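Local coordinates for protein putative hydrogenase (Pyrococcus furiosus, PDB 3LYU) that probably acts as an oxidoreductase binding flavin adenine dinucleotide and a [2Fe-2S] cluster, this fragment being one alpha-beta domain of it, at residues R70-P75 with K96-E101; N87-S92 with Q120-E125. All blocks are in the same frame, centred on the assembly; numbering follows the deposited sequence.

Interaction 1 (R70-P75 with K96-E101)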
loop_
_atom_site.group_PDB
_atom_site.type_symbol
_atom_site.label_atom_id
_atom_site.label_comp_id
_atom_site.label_asym_id
_atom_site.label_seq_id
_atom_site.Cartn_x
_atom_site.Cartn_y
_atom_site.Cartn_z
ATOM N N ARG B 70 -15.974 -27.856 4.239
ATOM C CA ARG B 70 -17.099 -27.943 3.310
ATOM C C ARG B 70 -16.970 -27.059 2.064
ATOM O O ARG B 70 -16.682 -25.863 2.159
ATOM C CB ARG B 70 -18.389 -27.574 4.031
ATOM C CG ARG B 70 -19.618 -27.746 3.189
ATOM C CD ARG B 70 -20.566 -26.604 3.427
ATOM N NE ARG B 70 -20.939 -26.424 4.779
ATOM C CZ ARG B 70 -20.918 -25.410 5.637
ATOM N NH1 ARG B 70 -21.403 -25.753 6.809
ATOM N NH2 ARG B 70 -20.473 -24.173 5.448
ATOM N N HIS B 71 -17.197 -27.649 0.899
ATOM C CA HIS B 71 -17.135 -26.901 -0.344
ATOM C C HIS B 71 -18.495 -26.854 -1.026
ATOM O O HIS B 71 -19.079 -27.890 -1.320
ATOM C CB HIS B 71 -16.121 -27.521 -1.304
ATOM C CG HIS B 71 -16.148 -26.907 -2.670
ATOM N ND1 HIS B 71 -15.970 -25.555 -2.881
ATOM C CD2 HIS B 71 -16.385 -27.449 -3.888
ATOM C CE1 HIS B 71 -16.100 -25.291 -4.169
ATOM N NE2 HIS B 71 -16.353 -26.423 -4.802
ATOM N N ILE B 72 -18.990 -25.649 -1.295
ATOM C CA ILE B 72 -20.291 -25.474 -1.945
ATOM C C ILE B 72 -20.173 -24.982 -3.383
ATOM O O ILE B 72 -19.409 -24.057 -3.668
ATOM C CB ILE B 72 -21.181 -24.452 -1.178
ATOM C CG1 ILE B 72 -21.276 -24.834 0.304
ATOM C CG2 ILE B 72 -22.562 -24.377 -1.828
ATOM C CD1 ILE B 72 -21.697 -26.276 0.554
ATOM N N VAL B 73 -20.935 -25.593 -4.285
ATOM C CA VAL B 73 -20.913 -25.180 -5.683
ATOM C C VAL B 73 -22.338 -24.838 -6.103
ATOM O O VAL B 73 -23.258 -25.628 -5.902
ATOM C CB VAL B 73 -20.354 -26.307 -6.628
ATOM C CG1 VAL B 73 -20.205 -25.771 -8.055
ATOM C CG2 VAL B 73 -19.010 -26.809 -6.128
ATOM N N GLU B 74 -22.516 -23.649 -6.668
ATOM C CA GLU B 74 -23.820 -23.195 -7.136
ATOM C C GLU B 74 -23.729 -22.931 -8.638
ATOM O O GLU B 74 -23.415 -21.815 -9.052
ATOM C CB GLU B 74 -24.224 -21.907 -6.416
ATOM C CG GLU B 74 -24.603 -22.104 -4.977
ATOM C CD GLU B 74 -25.788 -23.042 -4.818
ATOM O OE1 GLU B 74 -26.792 -22.863 -5.547
ATOM O OE2 GLU B 74 -25.724 -23.950 -3.960
ATOM N N PRO B 75 -24.000 -23.958 -9.476
ATOM C CA PRO B 75 -23.940 -23.828 -10.940
ATOM C C PRO B 75 -25.175 -23.162 -11.536
ATOM O O PRO B 75 -26.272 -23.711 -11.498
ATOM C CB PRO B 75 -23.781 -25.270 -11.405
ATOM C CG PRO B 75 -24.658 -25.993 -10.447
ATOM C CD PRO B 75 -24.326 -25.347 -9.096
ATOM N N LYS B 96 -25.824 -13.487 -3.911
ATOM C CA LYS B 96 -26.339 -12.757 -2.756
ATOM C C LYS B 96 -27.191 -13.708 -1.935
ATOM O O LYS B 96 -27.067 -13.774 -0.711
ATOM C CB LYS B 96 -27.213 -11.590 -3.200
ATOM C CG LYS B 96 -26.648 -10.824 -4.368
ATOM C CD LYS B 96 -27.608 -9.745 -4.844
ATOM C CE LYS B 96 -27.634 -8.573 -3.885
ATOM N NZ LYS B 96 -28.478 -7.480 -4.435
ATOM N N GLU B 97 -28.054 -14.446 -2.629
ATOM C CA GLU B 97 -28.961 -15.397 -1.996
ATOM C C GLU B 97 -28.265 -16.457 -1.147
ATOM O O GLU B 97 -28.657 -16.682 -0.004
ATOM C CB GLU B 97 -29.834 -16.083 -3.060
ATOM C CG GLU B 97 -30.620 -15.112 -3.949
ATOM C CD GLU B 97 -31.507 -15.809 -4.968
ATOM O OE1 GLU B 97 -31.010 -16.704 -5.686
ATOM O OE2 GLU B 97 -32.701 -15.453 -5.059
ATOM N N LYS B 98 -27.237 -17.103 -1.695
ATOM C CA LYS B 98 -26.519 -18.149 -0.964
ATOM C C LYS B 98 -25.750 -17.620 0.241
ATOM O O LYS B 98 -25.688 -18.277 1.281
ATOM C CB LYS B 98 -25.556 -18.898 -1.891
ATOM C CG LYS B 98 -25.732 -20.426 -1.868
ATOM C CD LYS B 98 -25.843 -20.979 -0.447
ATOM C CE LYS B 98 -25.789 -22.494 -0.415
ATOM N NZ LYS B 98 -26.820 -23.115 -1.287
ATOM N N VAL B 99 -25.158 -16.437 0.094
ATOM C CA VAL B 99 -24.403 -15.809 1.178
ATOM C C VAL B 99 -25.371 -15.382 2.282
ATOM O O VAL B 99 -25.173 -15.688 3.456
ATOM C CB VAL B 99 -23.626 -14.579 0.656
ATOM C CG1 VAL B 99 -22.974 -13.827 1.810
ATOM C CG2 VAL B 99 -22.573 -15.033 -0.343
ATOM N N ARG B 100 -26.415 -14.663 1.885
ATOM C CA ARG B 100 -27.447 -14.217 2.804
ATOM C C ARG B 100 -27.922 -15.438 3.587
ATOM O O ARG B 100 -28.109 -15.389 4.796
ATOM C CB ARG B 100 -28.614 -13.639 2.006
ATOM C CG ARG B 100 -29.877 -13.393 2.813
ATOM C CD ARG B 100 -29.736 -12.147 3.653
ATOM N NE ARG B 100 -29.710 -10.944 2.827
ATOM C CZ ARG B 100 -29.452 -9.727 3.296
ATOM N NH1 ARG B 100 -29.193 -9.545 4.587
ATOM N NH2 ARG B 100 -29.467 -8.690 2.474
ATOM N N GLU B 101 -28.109 -16.537 2.870
ATOM C CA GLU B 101 -28.567 -17.789 3.448
ATOM C C GLU B 101 -27.565 -18.446 4.401
ATOM O O GLU B 101 -27.954 -19.088 5.376
ATOM C CB GLU B 101 -28.916 -18.755 2.315
ATOM C CG GLU B 101 -28.941 -20.219 2.717
ATOM C CD GLU B 101 -29.141 -21.140 1.524
ATOM O OE1 GLU B 101 -28.909 -22.362 1.661
ATOM O OE2 GLU B 101 -29.535 -20.639 0.448
#

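Interaction 2 (N87-S92 with Q120-E125)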
loop_
_atom_site.group_PDB
_atom_site.type_symbol
_atom_site.label_atom_id
_atom_site.label_comp_id
_atom_site.label_asym_id
_atom_site.label_seq_id
_atom_site.Cartn_x
_atom_site.Cartn_y
_atom_site.Cartn_z
ATOM N N ASN B 87 -26.935 -12.795 -18.228
ATOM C CA ASN B 87 -26.576 -14.055 -17.565
ATOM C C ASN B 87 -25.781 -13.873 -16.275
ATOM O O ASN B 87 -25.951 -14.636 -15.326
ATOM C CB ASN B 87 -25.775 -14.955 -18.514
ATOM C CG ASN B 87 -26.590 -15.419 -19.706
ATOM O OD1 ASN B 87 -26.501 -14.851 -20.792
ATOM N ND2 ASN B 87 -27.404 -16.450 -19.503
HETATM N N MSE B 88 -24.907 -12.875 -16.249
HETATM C CA MSE B 88 -24.106 -12.616 -15.068
HETATM C C MSE B 88 -25.017 -12.158 -13.953
HETATM O O MSE B 88 -24.748 -12.399 -12.777
HETATM C CB MSE B 88 -23.080 -11.536 -15.360
HETATM C CG MSE B 88 -22.092 -11.912 -16.447
HETATM SE SE MSE B 88 -20.681 -10.611 -16.615
HETATM C CE MSE B 88 -19.800 -10.860 -14.930
ATOM N N LYS B 89 -26.099 -11.487 -14.341
ATOM C CA LYS B 89 -27.084 -10.976 -13.401
ATOM C C LYS B 89 -27.643 -12.134 -12.573
ATOM O O LYS B 89 -27.966 -11.972 -11.395
ATOM C CB LYS B 89 -28.199 -10.273 -14.175
ATOM C CG LYS B 89 -29.198 -9.496 -13.337
ATOM C CD LYS B 89 -28.602 -8.236 -12.738
ATOM C CE LYS B 89 -27.733 -8.545 -11.524
ATOM N NZ LYS B 89 -27.145 -7.313 -10.915
ATOM N N ASN B 90 -27.730 -13.306 -13.198
ATOM C CA ASN B 90 -28.230 -14.497 -12.527
ATOM C C ASN B 90 -27.221 -15.012 -11.521
ATOM O O ASN B 90 -27.592 -15.479 -10.446
ATOM C CB ASN B 90 -28.540 -15.605 -13.534
ATOM C CG ASN B 90 -29.648 -15.228 -14.510
ATOM O OD1 ASN B 90 -30.646 -14.611 -14.134
ATOM N ND2 ASN B 90 -29.482 -15.619 -15.768
ATOM N N VAL B 91 -25.944 -14.942 -11.880
ATOM C CA VAL B 91 -24.882 -15.392 -10.985
ATOM C C VAL B 91 -24.786 -14.426 -9.811
ATOM O O VAL B 91 -24.549 -14.836 -8.677
ATOM C CB VAL B 91 -23.513 -15.445 -11.688
ATOM C CG1 VAL B 91 -22.464 -15.915 -10.713
ATOM C CG2 VAL B 91 -23.567 -16.390 -12.875
ATOM N N SER B 92 -24.960 -13.141 -10.095
ATOM C CA SER B 92 -24.928 -12.127 -9.052
ATOM C C SER B 92 -26.059 -12.390 -8.051
ATOM O O SER B 92 -25.875 -12.267 -6.844
ATOM C CB SER B 92 -25.099 -10.737 -9.662
ATOM O OG SER B 92 -24.002 -10.376 -10.475
ATOM N N GLN B 120 -18.227 -8.237 -5.670
ATOM C CA GLN B 120 -17.582 -8.026 -4.381
ATOM C C GLN B 120 -18.346 -6.952 -3.634
ATOM O O GLN B 120 -18.441 -6.976 -2.416
ATOM C CB GLN B 120 -16.129 -7.605 -4.570
ATOM C CG GLN B 120 -15.294 -8.662 -5.230
ATOM C CD GLN B 120 -13.834 -8.398 -5.069
ATOM O OE1 GLN B 120 -13.305 -7.427 -5.598
ATOM N NE2 GLN B 120 -13.166 -9.257 -4.320
ATOM N N LYS B 121 -18.892 -6.006 -4.379
ATOM C CA LYS B 121 -19.674 -4.945 -3.790
ATOM C C LYS B 121 -20.987 -5.512 -3.263
ATOM O O LYS B 121 -21.328 -5.321 -2.095
ATOM C CB LYS B 121 -19.976 -3.874 -4.830
ATOM C CG LYS B 121 -18.782 -3.065 -5.269
ATOM C CD LYS B 121 -19.260 -1.941 -6.167
ATOM C CE LYS B 121 -18.143 -0.982 -6.499
ATOM N NZ LYS B 121 -18.654 0.142 -7.342
ATOM N N GLN B 122 -21.721 -6.210 -4.129
ATOM C CA GLN B 122 -23.013 -6.792 -3.753
ATOM C C GLN B 122 -22.908 -7.778 -2.590
ATOM O O GLN B 122 -23.819 -7.894 -1.767
ATOM C CB GLN B 122 -23.656 -7.485 -4.962
ATOM C CG GLN B 122 -24.101 -6.523 -6.066
ATOM C CD GLN B 122 -24.994 -7.192 -7.109
ATOM O OE1 GLN B 122 -26.068 -7.715 -6.781
ATOM N NE2 GLN B 122 -24.553 -7.176 -8.375
ATOM N N VAL B 123 -21.792 -8.490 -2.534
ATOM C CA VAL B 123 -21.555 -9.454 -1.474
ATOM C C VAL B 123 -21.141 -8.726 -0.203
ATOM O O VAL B 123 -21.396 -9.207 0.896
ATOM C CB VAL B 123 -20.448 -10.465 -1.870
ATOM C CG1 VAL B 123 -19.988 -11.269 -0.655
ATOM C CG2 VAL B 123 -20.975 -11.398 -2.961
ATOM N N PHE B 124 -20.509 -7.568 -0.355
ATOM C CA PHE B 124 -20.079 -6.785 0.796
ATOM C C PHE B 124 -21.294 -6.204 1.522
ATOM O O PHE B 124 -21.299 -6.061 2.747
ATOM C CB PHE B 124 -19.129 -5.675 0.340
ATOM C CG PHE B 124 -18.886 -4.617 1.380
ATOM C CD1 PHE B 124 -19.691 -3.477 1.443
ATOM C CD2 PHE B 124 -17.871 -4.766 2.311
ATOM C CE1 PHE B 124 -19.486 -2.504 2.420
ATOM C CE2 PHE B 124 -17.659 -3.796 3.292
ATOM C CZ PHE B 124 -18.471 -2.663 3.346
ATOM N N GLU B 125 -22.327 -5.884 0.755
ATOM C CA GLU B 125 -23.552 -5.329 1.316
ATOM C C GLU B 125 -24.223 -6.353 2.239
ATOM O O GLU B 125 -24.746 -6.012 3.303
ATOM C CB GLU B 125 -24.522 -4.943 0.196
ATOM C CG GLU B 125 -23.906 -4.115 -0.934
ATOM C CD GLU B 125 -23.144 -2.884 -0.446
ATOM O OE1 GLU B 125 -23.669 -2.162 0.436
ATOM O OE2 GLU B 125 -22.022 -2.632 -0.958
#

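Interaction 1 (R70-P75 with K96-E101)
Lys98 reaches from its helix to the edge strand and places its ammonium group on the carboxylate of Glu74, with NZ of Lys98 3.0 Å from OE2 of Glu74. The nitrogen meets OE2 from above the carboxylate plane, 67° out of it, in a salt bridge that is also a hydrogen bond. The two side chains cross at about a right angle, and their methylenes also touch, CG of Lys98 lying 3.7 Å from CG of Glu74. Two residues earlier on the strand, CG2 of Ile72 packs against CE of Lys98 at 4.0 Å. Ile72 and Glu74 alternate with Val73, so both look towards the helix; the branched aliphatic residue suits the lysine's hydrocarbon, the acid its charge. The lysine chain folds at chi2 (-46°) and again at chi4 (-55°), the last bend setting NZ over the carboxylate. One helical turn on, OE1 of Glu101 is a second, long ionic partner, 3.7 Å from NZ of Lys98. The ammonium thus bridges two acids, OE2 of Glu74 and OE1 of Glu101 staying 6.7 Å apart. An alanine at Lys98 is likely to leave OE2 of Glu74 and the carboxylate of Glu101 without the cation they share, and CG2 of Ile72 without its packing on the methylenes. The other oxygen of Glu74 forms a salt bridge with Arg94, one turn earlier on the same helix, so each carboxylate oxygen has its own cation. Along its sheet edge, backbone hydrogen bonds between Ile72 or Glu74 and His51 join the strand to strand 46-54, whose Leu50 packs against both side chains. Within the chain strand 70-76 is an outermost strand of the parallel sheet; helix 84-104 leads on to strand 110-114, and its Val99 packs on Val126 of helix 117-130.

Interaction 2 (N87-S92 with Q120-E125)
Gln122 points its amide across to the neighbouring helix, with NE2 of Gln122 3.8 Å from CB of Ser92 and 3.6 Å from NZ of Lys89. Neither approach is a hydrogen bond: Ser92 offers NE2 a carbon, and NE2 and NZ are both donors that merely lie near each other. The glutamine chain runs extended beyond CG (chi2 -168°), which gives it the length to reach Ser92. Lys89 arrives differently. Its CB starts off away from the partner helix, and bends at chi2 (71°) and chi3 (-78°) bring NZ back, so that the lysine crosses the glutamine at about a right angle. The small side chain of Ser92 leaves room for the amide of Gln122 beside it; the CA atoms of Ser92 and Gln122 are 7.8 Å apart. Helix 84-104 precedes strand 110-114 in the chain and helix 117-130 follows it, in a parallel α/β domain of strand order 3-2-1-4-5, as in the nucleotide-binding domain of ferredoxin reductases. The hydroxyl of buried Ser92 is hydrogen-bonded to Asp119 near the start of the second helix, while the carbonyl of Met88 is also within reach. Gln122 uses its amide oxygen for a weak hydrogen bond from Lys96. Towards the sheet, Val91 packs on Val52 of strand 46-54 and Val123 on Met113 of strand 110-114.

How the interactions relate
Both contacts use helix 84-104: residues 87-92 turn to the next helix, whereas Lys98 of residues 96-101, further along, reaches the edge strand, while Val99 and Arg100 face helix 117-130. The centres of the two contacts lie about 12 Å apart, and they meet directly where CD of Lys96 comes within 3.2 Å of OE1 of Gln122. Interaction 1 is held by charge, whereas interaction 2 has no hydrogen bond between its segments; the same helix thus touches strand 70-76 at one place and helix 117-130 at another. Neither includes a cofactor. The fragment contains no cysteine, so the iron-sulfur cluster expected for the whole protein is probably held by another part.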